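PDB 5C6O: BH2163 protein from Bacillus halodurans, which probably exports xenobiotics from the cell as a membrane antiporter of the MATE family, and binds a dimethoxyphenyl nitrile compound in its pocket. Local coordinates for residues M30-A34 against M286-M290; L119-L123 against A136-F141; L243-A248 against Q383-P388. Numbering follows the deposited sequence.

Contact 1 of 3, residues M30-A34 against M286-M290; sequences MFVMA and MFVMM. With 4YH ((2S)-2-(3,4-dimethoxyphenyl)-5-{[2-(3,4-dimethoxyphenyl)ethyl](methyl)amino}-2-(propan-2-yl)pentanenitrile), chain B.
Residues 30-34 are a helical piece of helix 25-44, with Ala34 N bonded to Met30 O at 3.2 Å. Facing it, 286-290 turns so that Met290 N reaches Met286 O at 2.9 Å. The CA atoms pair Met30 with Met290 (6.9 Å) and Ala34 with Phe287 (6.8 Å). Met290 is the most covered residue: chi1 and chi2, both t, carry SD to 3.4 Å from Met30 CB and 3.3 Å from Phe31 CB, and chi3 of 22° swings CE to 4.3 Å from Ala34 CB. Met30 starts off-well at chi1 -143°, then runs straight through two t torsions. Met286, t at chi1, sets its CE 3.6 Å from Ala34 CB, whose methyl lies 4.2 Å from Phe287 CD1. Both phenylalanines are t; their rings meet rim to rim, planes at 76° and centroids 5.5 Å apart, closest at Phe31 CE1 to Phe287 CZ, 3.3 Å. On another side of the helix Met33, chi3 p, puts CE 3.4 Å from C29 of the 4YH ligand. The methionine-rich seam joins the N- and C-terminal MATE repeats beside the drug pocket, while Met30 touches Met293 and Gln297 of helix 290-305, and Val288 and Met289 lean on Ile333 of helix 312-336.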
loop_
_atom_site.group_PDB
_atom_site.type_symbol
_atom_site.label_atom_id
_atom_site.label_comp_id
_atom_site.label_asym_id
_atom_site.label_seq_id
_atom_site.Cartn_x
_atom_site.Cartn_y
_atom_site.Cartn_z
ATOM N N MET A 30 -6.102 3.590 8.296
ATOM C CA MET A 30 -6.000 3.633 6.869
ATOM C C MET A 30 -6.758 4.850 6.441
ATOM O O MET A 30 -6.184 5.741 5.820
ATOM C CB MET A 30 -6.637 2.404 6.273
ATOM C CG MET A 30 -5.892 1.898 5.071
ATOM S SD MET A 30 -6.805 0.554 4.306
ATOM C CE MET A 30 -6.062 0.647 2.671
ATOM N N PHE A 31 -8.033 4.908 6.821
ATOM C CA PHE A 31 -8.889 6.025 6.462
ATOM C C PHE A 31 -8.347 7.377 6.894
ATOM O O PHE A 31 -8.344 8.363 6.128
ATOM C CB PHE A 31 -10.249 5.870 7.096
ATOM C CG PHE A 31 -11.023 7.141 7.099
ATOM C CD1 PHE A 31 -11.933 7.414 6.084
ATOM C CD2 PHE A 31 -10.793 8.105 8.086
ATOM C CE1 PHE A 31 -12.635 8.608 6.073
ATOM C CE2 PHE A 31 -11.482 9.301 8.074
ATOM C CZ PHE A 31 -12.408 9.551 7.067
ATOM N N VAL A 32 -7.954 7.412 8.160
ATOM C CA VAL A 32 -7.373 8.577 8.778
ATOM C C VAL A 32 -6.308 9.174 7.861
ATOM O O VAL A 32 -6.484 10.244 7.274
ATOM C CB VAL A 32 -6.784 8.169 10.140
ATOM C CG1 VAL A 32 -6.144 9.336 10.873
ATOM C CG2 VAL A 32 -7.892 7.575 10.981
ATOM N N MET A 33 -5.209 8.457 7.713
ATOM C CA MET A 33 -4.081 8.996 6.999
ATOM C C MET A 33 -4.546 9.492 5.645
ATOM O O MET A 33 -4.131 10.545 5.200
ATOM C CB MET A 33 -2.989 7.947 6.868
ATOM C CG MET A 33 -1.588 8.529 6.922
ATOM S SD MET A 33 -0.373 7.451 6.127
ATOM C CE MET A 33 -1.151 7.173 4.518
ATOM N N ALA A 34 -5.446 8.754 5.014
ATOM C CA ALA A 34 -6.024 9.204 3.773
ATOM C C ALA A 34 -6.558 10.651 3.916
ATOM O O ALA A 34 -6.348 11.482 3.028
ATOM C CB ALA A 34 -7.096 8.235 3.308
ATOM N N MET A 286 -7.919 4.596 -4.191
ATOM C CA MET A 286 -7.425 4.141 -2.872
ATOM C C MET A 286 -8.429 4.312 -1.726
ATOM O O MET A 286 -8.592 3.408 -0.886
ATOM C CB MET A 286 -6.133 4.875 -2.489
ATOM C CG MET A 286 -5.444 4.314 -1.246
ATOM S SD MET A 286 -5.013 5.540 0.017
ATOM C CE MET A 286 -6.517 5.557 1.033
ATOM N N PHE A 287 -9.071 5.479 -1.678
ATOM C CA PHE A 287 -9.936 5.808 -0.559
ATOM C C PHE A 287 -11.038 4.791 -0.417
ATOM O O PHE A 287 -11.240 4.199 0.644
ATOM C CB PHE A 287 -10.571 7.175 -0.698
ATOM C CG PHE A 287 -11.353 7.565 0.506
ATOM C CD1 PHE A 287 -10.844 8.494 1.404
ATOM C CD2 PHE A 287 -12.579 6.955 0.780
ATOM C CE1 PHE A 287 -11.560 8.835 2.541
ATOM C CE2 PHE A 287 -13.296 7.285 1.913
ATOM C CZ PHE A 287 -12.788 8.231 2.792
ATOM N N VAL A 288 -11.768 4.592 -1.492
ATOM C CA VAL A 288 -12.725 3.521 -1.473
ATOM C C VAL A 288 -12.153 2.212 -2.062
ATOM O O VAL A 288 -12.852 1.335 -2.561
ATOM C CB VAL A 288 -14.117 4.019 -1.916
ATOM C CG1 VAL A 288 -14.552 3.461 -3.274
ATOM C CG2 VAL A 288 -15.117 3.802 -0.771
ATOM N N MET A 289 -10.845 2.083 -1.944
ATOM C CA MET A 289 -10.254 0.760 -1.966
ATOM C C MET A 289 -10.167 0.202 -0.542
ATOM O O MET A 289 -10.524 -0.960 -0.308
ATOM C CB MET A 289 -8.895 0.756 -2.669
ATOM C CG MET A 289 -8.964 0.750 -4.196
ATOM S SD MET A 289 -9.794 -0.660 -4.968
ATOM C CE MET A 289 -11.499 -0.455 -4.414
ATOM N N MET A 290 -9.708 1.045 0.388
ATOM C CA MET A 290 -9.692 0.765 1.842
ATOM C C MET A 290 -10.620 -0.339 2.413
ATOM O O MET A 290 -10.149 -1.426 2.724
ATOM C CB MET A 290 -9.881 2.081 2.589
ATOM C CG MET A 290 -10.207 1.954 4.075
ATOM S SD MET A 290 -9.607 3.410 4.959
ATOM C CE MET A 290 -9.490 4.624 3.627
HETATM C C30 4YH B . -0.471 1.519 -3.331
HETATM O O19 4YH B . -0.876 1.068 -1.977
HETATM C C6 4YH B . 0.101 1.290 -1.044
HETATM C C5 4YH B . 0.283 2.550 -0.462
HETATM C C9 4YH B . 0.914 0.212 -0.668
HETATM O O23 4YH B . 0.738 -1.024 -1.249
HETATM C C32 4YH B . -0.671 -1.721 -0.970
HETATM C C13 4YH B . 1.918 0.420 0.278
HETATM C C11 4YH B . 2.083 1.690 0.845
HETATM C C2 4YH B . 1.282 2.792 0.493
HETATM C C1 4YH B . 1.412 4.114 1.054
HETATM C C15 4YH B . 1.229 4.116 2.621
HETATM C C29 4YH B . 1.566 5.456 3.308
HETATM C C28 4YH B . 1.934 2.939 3.332
HETATM C C3 4YH B . 0.280 4.860 0.528
HETATM N N4 4YH B . -0.655 5.488 0.122
HETATM C C22 4YH B . 2.636 4.876 0.434
HETATM C C26 4YH B . 3.868 5.167 1.320
HETATM C C25 4YH B . 4.056 6.676 1.547
HETATM N N8 4YH B . 4.822 7.399 0.510
HETATM C C27 4YH B . 5.435 6.547 -0.530
HETATM C C16 4YH B . 3.938 8.421 -0.074
HETATM C C21 4YH B . 3.898 9.700 0.786
HETATM C C17 4YH B . 2.596 10.109 1.027
HETATM C C12 4YH B . 1.810 10.629 -0.009
HETATM C C18 4YH B . 2.092 10.002 2.322
HETATM C C14 4YH B . 0.791 10.412 2.579
HETATM C C10 4YH B . 0.000 10.926 1.549
HETATM O O24 4YH B . -1.275 11.315 1.808
HETATM C C33 4YH B . -1.956 10.267 2.529
HETATM C C7 4YH B . 0.500 11.042 0.240
HETATM O O20 4YH B . -0.316 11.555 -0.746
HETATM C C31 4YH B . 0.376 12.101 -1.905
#

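Contact 2 of 3, residues L119-L123 against A136-F141; sequences LGPAL and ATDYLF
Two helical segments cross here, 119-123 on the short helix 119-124 and 136-141 on helix 130-143. Their axes approach to 10.5 Å, with N-to-C directions 133° apart, so the pair is broadly antiparallel; the nearest CA atoms are those of Leu119 and Phe141, 7.4 Å. Helical bonds hold each side: Leu123 N to Leu119 O is 2.9 Å, Leu140 N to Ala136 O 2.6 Å and Phe141 N to Thr137 O 2.8 Å. Leu119 and Leu123, one turn apart and both t at chi1, supply the first segment's contacts. Along the second, Ala136 comes first, its CB directed at the partner helix and 3.8 Å from Leu123 CD1. Thr137 follows with chi1 m; its OG1 is hydrogen-bonded to Gln133 O, a turn earlier, and lies a tight 3.1 Å from Leu123 CD2. Asp138 points away, onto Leu196, and Tyr139 leads its ring off to Val195 and Ser199, all of helix 195-215. Leu140 returns to the interface: its CB is 4.0 Å from Leu119 CD1 and its CD2 3.8 Å from Leu123 CD1, while the same side chain rests on Ala59 and Ile62 of helix 51-83. Phe141 ends the row, with Leu119 CD2 3.9 Å from its CA and 4.3 Å from its CD1. Two sequence-adjacent helices that double back through a short connection form an obliquely crossed helical hairpin, closed here by leucines, within the N-terminal repeat of the MATE fold.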
loop_
_atom_site.group_PDB
_atom_site.type_symbol
_atom_site.label_atom_id
_atom_site.label_comp_id
_atom_site.label_asym_id
_atom_site.label_seq_id
_atom_site.Cartn_x
_atom_site.Cartn_y
_atom_site.Cartn_z
ATOM N N LEU A 119 19.038 11.847 -7.037
ATOM C CA LEU A 119 17.857 12.708 -6.888
ATOM C C LEU A 119 17.418 13.384 -8.179
ATOM O O LEU A 119 16.593 12.857 -8.931
ATOM C CB LEU A 119 18.146 13.786 -5.833
ATOM C CG LEU A 119 17.055 14.507 -5.017
ATOM C CD1 LEU A 119 15.721 14.713 -5.750
ATOM C CD2 LEU A 119 16.856 13.790 -3.684
ATOM N N GLY A 120 17.960 14.578 -8.397
ATOM C CA GLY A 120 17.733 15.331 -9.616
ATOM C C GLY A 120 17.870 14.400 -10.797
ATOM O O GLY A 120 16.907 14.210 -11.545
ATOM N N PRO A 121 19.056 13.780 -10.952
ATOM C CA PRO A 121 19.254 12.858 -12.048
ATOM C C PRO A 121 17.939 12.270 -12.568
ATOM O O PRO A 121 17.516 12.599 -13.680
ATOM C CB PRO A 121 20.147 11.791 -11.413
ATOM C CG PRO A 121 20.989 12.563 -10.439
ATOM C CD PRO A 121 20.262 13.846 -10.105
ATOM N N ALA A 122 17.282 11.445 -11.754
ATOM C CA ALA A 122 16.055 10.773 -12.170
ATOM C C ALA A 122 14.870 11.729 -12.201
ATOM O O ALA A 122 13.962 11.566 -13.021
ATOM C CB ALA A 122 15.762 9.581 -11.268
ATOM N N LEU A 123 14.885 12.715 -11.306
ATOM C CA LEU A 123 13.780 13.652 -11.183
ATOM C C LEU A 123 13.554 14.347 -12.524
ATOM O O LEU A 123 12.492 14.184 -13.139
ATOM C CB LEU A 123 14.058 14.665 -10.074
ATOM C CG LEU A 123 12.842 15.348 -9.451
ATOM C CD1 LEU A 123 12.637 14.872 -8.019
ATOM C CD2 LEU A 123 13.038 16.852 -9.462
ATOM N N ALA A 136 9.279 19.258 -6.813
ATOM C CA ALA A 136 9.547 17.845 -6.573
ATOM C C ALA A 136 10.891 17.659 -5.855
ATOM O O ALA A 136 11.000 16.854 -4.928
ATOM C CB ALA A 136 9.509 17.053 -7.875
ATOM N N THR A 137 11.904 18.417 -6.276
ATOM C CA THR A 137 13.224 18.359 -5.651
ATOM C C THR A 137 13.099 18.686 -4.178
ATOM O O THR A 137 13.539 17.913 -3.324
ATOM C CB THR A 137 14.213 19.349 -6.306
ATOM O OG1 THR A 137 14.528 18.913 -7.634
ATOM C CG2 THR A 137 15.509 19.479 -5.485
ATOM N N ASP A 138 12.473 19.825 -3.900
ATOM C CA ASP A 138 12.269 20.317 -2.538
ATOM C C ASP A 138 11.265 19.494 -1.744
ATOM O O ASP A 138 11.179 19.605 -0.506
ATOM C CB ASP A 138 11.833 21.769 -2.588
ATOM C CG ASP A 138 12.814 22.626 -3.341
ATOM O OD1 ASP A 138 14.021 22.268 -3.378
ATOM O OD2 ASP A 138 12.368 23.646 -3.907
ATOM N N TYR A 139 10.509 18.677 -2.472
ATOM C CA TYR A 139 9.697 17.663 -1.862
ATOM C C TYR A 139 10.546 16.460 -1.538
ATOM O O TYR A 139 10.489 15.940 -0.434
ATOM C CB TYR A 139 8.567 17.252 -2.786
ATOM C CG TYR A 139 7.529 16.413 -2.093
ATOM C CD1 TYR A 139 7.003 16.796 -0.849
ATOM C CD2 TYR A 139 7.061 15.240 -2.672
ATOM C CE1 TYR A 139 6.043 16.027 -0.202
ATOM C CE2 TYR A 139 6.093 14.465 -2.040
ATOM C CZ TYR A 139 5.587 14.859 -0.807
ATOM O OH TYR A 139 4.622 14.086 -0.188
ATOM N N LEU A 140 11.357 16.042 -2.499
ATOM C CA LEU A 140 12.018 14.763 -2.399
ATOM C C LEU A 140 13.278 14.756 -1.531
ATOM O O LEU A 140 13.550 13.766 -0.850
ATOM C CB LEU A 140 12.263 14.178 -3.796
ATOM C CG LEU A 140 11.705 12.747 -3.965
ATOM C CD1 LEU A 140 10.232 12.668 -3.569
ATOM C CD2 LEU A 140 11.906 12.196 -5.373
ATOM N N PHE A 141 14.023 15.860 -1.512
ATOM C CA PHE A 141 15.282 15.898 -0.743
ATOM C C PHE A 141 15.154 15.503 0.735
ATOM O O PHE A 141 15.915 14.649 1.197
ATOM C CB PHE A 141 16.011 17.244 -0.865
ATOM C CG PHE A 141 17.509 17.106 -0.906
ATOM C CD1 PHE A 141 18.225 17.560 -2.009
ATOM C CD2 PHE A 141 18.207 16.493 0.142
ATOM C CE1 PHE A 141 19.605 17.422 -2.063
ATOM C CE2 PHE A 141 19.585 16.347 0.093
ATOM C CZ PHE A 141 20.284 16.813 -1.011
#

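Contact 3 of 3, residues L243-A248 against Q383-P388; sequences LVGLPA and QSLGKP
Gln383, Pro388 and Val244 carry most of this contact between helix 238-259 and the loop leading to helix 389-401. The helix is kinked where Pro247, lacking an amide hydrogen, cannot bond to the preceding turn. The loop bends through an inverse gamma turn centred on Leu385 and ends with Pro388 at the N-cap position; the closest CA pair across the contact is Val244 and Gly386, 5.5 Å. Gln383 (chi1 m, chi2 -140°, chi3 0°) extends along the kink, its NE2 3.0 Å from Pro247 CG and its OE1 3.8 Å from Ala248 CB. As modelled, NE2 also lies 3.3 Å from Ala248 N, but these are two donors and make no bond. Pro388, its ring C-gamma endo, sets CG 3.4 Å from Val244 CA and 3.5 Å from Leu243 O. Val244, chi1 t, sets both methyls against the loop: CG1 is 4.0 Å from Gln383 O, CG2 4.0 Å from Gly386 CA. Val244 also touches Ser79 and Gln383 touches Ile75, both of helix 51-83; Pro247 meets Leu392 of helix 389-401. The chemistry is therefore apolar contact of Val244 with the Pro388 ring and the bare Gly386 backbone, while the Gln383 amide touches the helix segment without bonding to it.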
loop_
_atom_site.group_PDB
_atom_site.type_symbol
_atom_site.label_atom_id
_atom_site.label_comp_id
_atom_site.label_asym_id
_atom_site.label_seq_id
_atom_site.Cartn_x
_atom_site.Cartn_y
_atom_site.Cartn_z
ATOM N N LEU A 243 12.108 -13.849 -0.450
ATOM C CA LEU A 243 11.219 -14.922 -0.861
ATOM C C LEU A 243 9.778 -14.436 -0.884
ATOM O O LEU A 243 9.146 -14.341 -1.935
ATOM C CB LEU A 243 11.318 -16.086 0.130
ATOM C CG LEU A 243 12.138 -17.342 -0.165
ATOM C CD1 LEU A 243 12.272 -18.213 1.079
ATOM C CD2 LEU A 243 11.490 -18.134 -1.294
ATOM N N VAL A 244 9.265 -14.110 0.292
ATOM C CA VAL A 244 7.882 -13.733 0.414
ATOM C C VAL A 244 7.640 -12.402 -0.261
ATOM O O VAL A 244 6.755 -12.273 -1.104
ATOM C CB VAL A 244 7.465 -13.607 1.875
ATOM C CG1 VAL A 244 6.085 -12.972 1.953
ATOM C CG2 VAL A 244 7.461 -14.985 2.531
ATOM N N GLY A 245 8.428 -11.409 0.128
ATOM C CA GLY A 245 8.290 -10.079 -0.425
ATOM C C GLY A 245 8.404 -10.008 -1.934
ATOM O O GLY A 245 7.844 -9.115 -2.549
ATOM N N LEU A 246 9.112 -10.957 -2.540
ATOM C CA LEU A 246 9.340 -10.915 -3.988
ATOM C C LEU A 246 8.121 -10.467 -4.789
ATOM O O LEU A 246 8.233 -9.506 -5.539
ATOM C CB LEU A 246 9.968 -12.209 -4.539
ATOM C CG LEU A 246 11.454 -12.113 -4.959
ATOM C CD1 LEU A 246 12.313 -13.211 -4.337
ATOM C CD2 LEU A 246 11.639 -12.076 -6.479
ATOM N N PRO A 247 6.951 -11.126 -4.616
ATOM C CA PRO A 247 5.778 -10.682 -5.378
ATOM C C PRO A 247 5.179 -9.436 -4.775
ATOM O O PRO A 247 4.542 -8.658 -5.480
ATOM C CB PRO A 247 4.794 -11.830 -5.209
ATOM C CG PRO A 247 5.120 -12.353 -3.865
ATOM C CD PRO A 247 6.618 -12.275 -3.759
ATOM N N ALA A 248 5.368 -9.257 -3.478
ATOM C CA ALA A 248 4.960 -8.025 -2.852
ATOM C C ALA A 248 5.510 -6.767 -3.585
ATOM O O ALA A 248 4.729 -5.951 -4.082
ATOM C CB ALA A 248 5.345 -8.042 -1.381
ATOM N N GLN A 383 0.073 -15.004 0.249
ATOM C CA GLN A 383 1.138 -14.194 0.790
ATOM C C GLN A 383 1.257 -14.320 2.295
ATOM O O GLN A 383 2.374 -14.307 2.808
ATOM C CB GLN A 383 1.045 -12.739 0.326
ATOM C CG GLN A 383 1.529 -12.540 -1.110
ATOM C CD GLN A 383 2.350 -11.272 -1.311
ATOM O OE1 GLN A 383 2.580 -10.507 -0.375
ATOM N NE2 GLN A 383 2.805 -11.054 -2.538
ATOM N N SER A 384 0.138 -14.466 3.007
ATOM C CA SER A 384 0.212 -14.840 4.423
ATOM C C SER A 384 0.792 -16.246 4.446
ATOM O O SER A 384 1.733 -16.548 5.199
ATOM C CB SER A 384 -1.156 -14.771 5.110
ATOM O OG SER A 384 -2.212 -14.814 4.169
ATOM N N LEU A 385 0.254 -17.080 3.562
ATOM C CA LEU A 385 0.807 -18.389 3.317
ATOM C C LEU A 385 2.108 -18.311 2.462
ATOM O O LEU A 385 2.105 -18.668 1.271
ATOM C CB LEU A 385 -0.264 -19.255 2.647
ATOM C CG LEU A 385 0.225 -20.599 2.074
ATOM C CD1 LEU A 385 0.193 -21.716 3.116
ATOM C CD2 LEU A 385 -0.538 -21.026 0.817
ATOM N N GLY A 386 3.210 -17.869 3.081
ATOM C CA GLY A 386 4.485 -17.595 2.390
ATOM C C GLY A 386 4.928 -18.427 1.179
ATOM O O GLY A 386 6.121 -18.717 1.043
ATOM N N LYS A 387 3.986 -18.801 0.300
ATOM C CA LYS A 387 4.296 -19.415 -1.013
ATOM C C LYS A 387 3.814 -18.497 -2.148
ATOM O O LYS A 387 2.913 -18.835 -2.949
ATOM C CB LYS A 387 3.796 -20.865 -1.122
ATOM C CG LYS A 387 4.762 -21.874 -0.498
ATOM C CD LYS A 387 4.243 -23.305 -0.530
ATOM C CE LYS A 387 5.089 -24.197 0.369
ATOM N NZ LYS A 387 4.521 -25.566 0.507
ATOM N N PRO A 388 4.465 -17.326 -2.224
ATOM C CA PRO A 388 4.029 -16.185 -2.978
ATOM C C PRO A 388 4.400 -16.401 -4.428
ATOM O O PRO A 388 4.369 -15.476 -5.237
ATOM C CB PRO A 388 4.839 -15.037 -2.351
ATOM C CG PRO A 388 5.901 -15.669 -1.498
ATOM C CD PRO A 388 5.853 -17.136 -1.768
#

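How the contacts relate
Along the chain, contact 2 falls wholly between the two segments of contact 1 and closes before contact 3 opens, whereas the segments of contacts 1 and 3 alternate. None touches another: the centres of contacts 1 and 2 lie 26 Å apart, those of contacts 1 and 3 24 Å, and those of contacts 2 and 3 31 Å. Contact 2 is local to the N-terminal MATE repeat and contact 3 mostly to the C-terminal one, although both lean on helix 51-83; contact 1 bridges the repeats. The 4YH ligand is reached by Met33 of contact 1; the Leu140 and Ala248 side chains of the other two stay about 8 Å away, so only contact 1 includes a pocket residue.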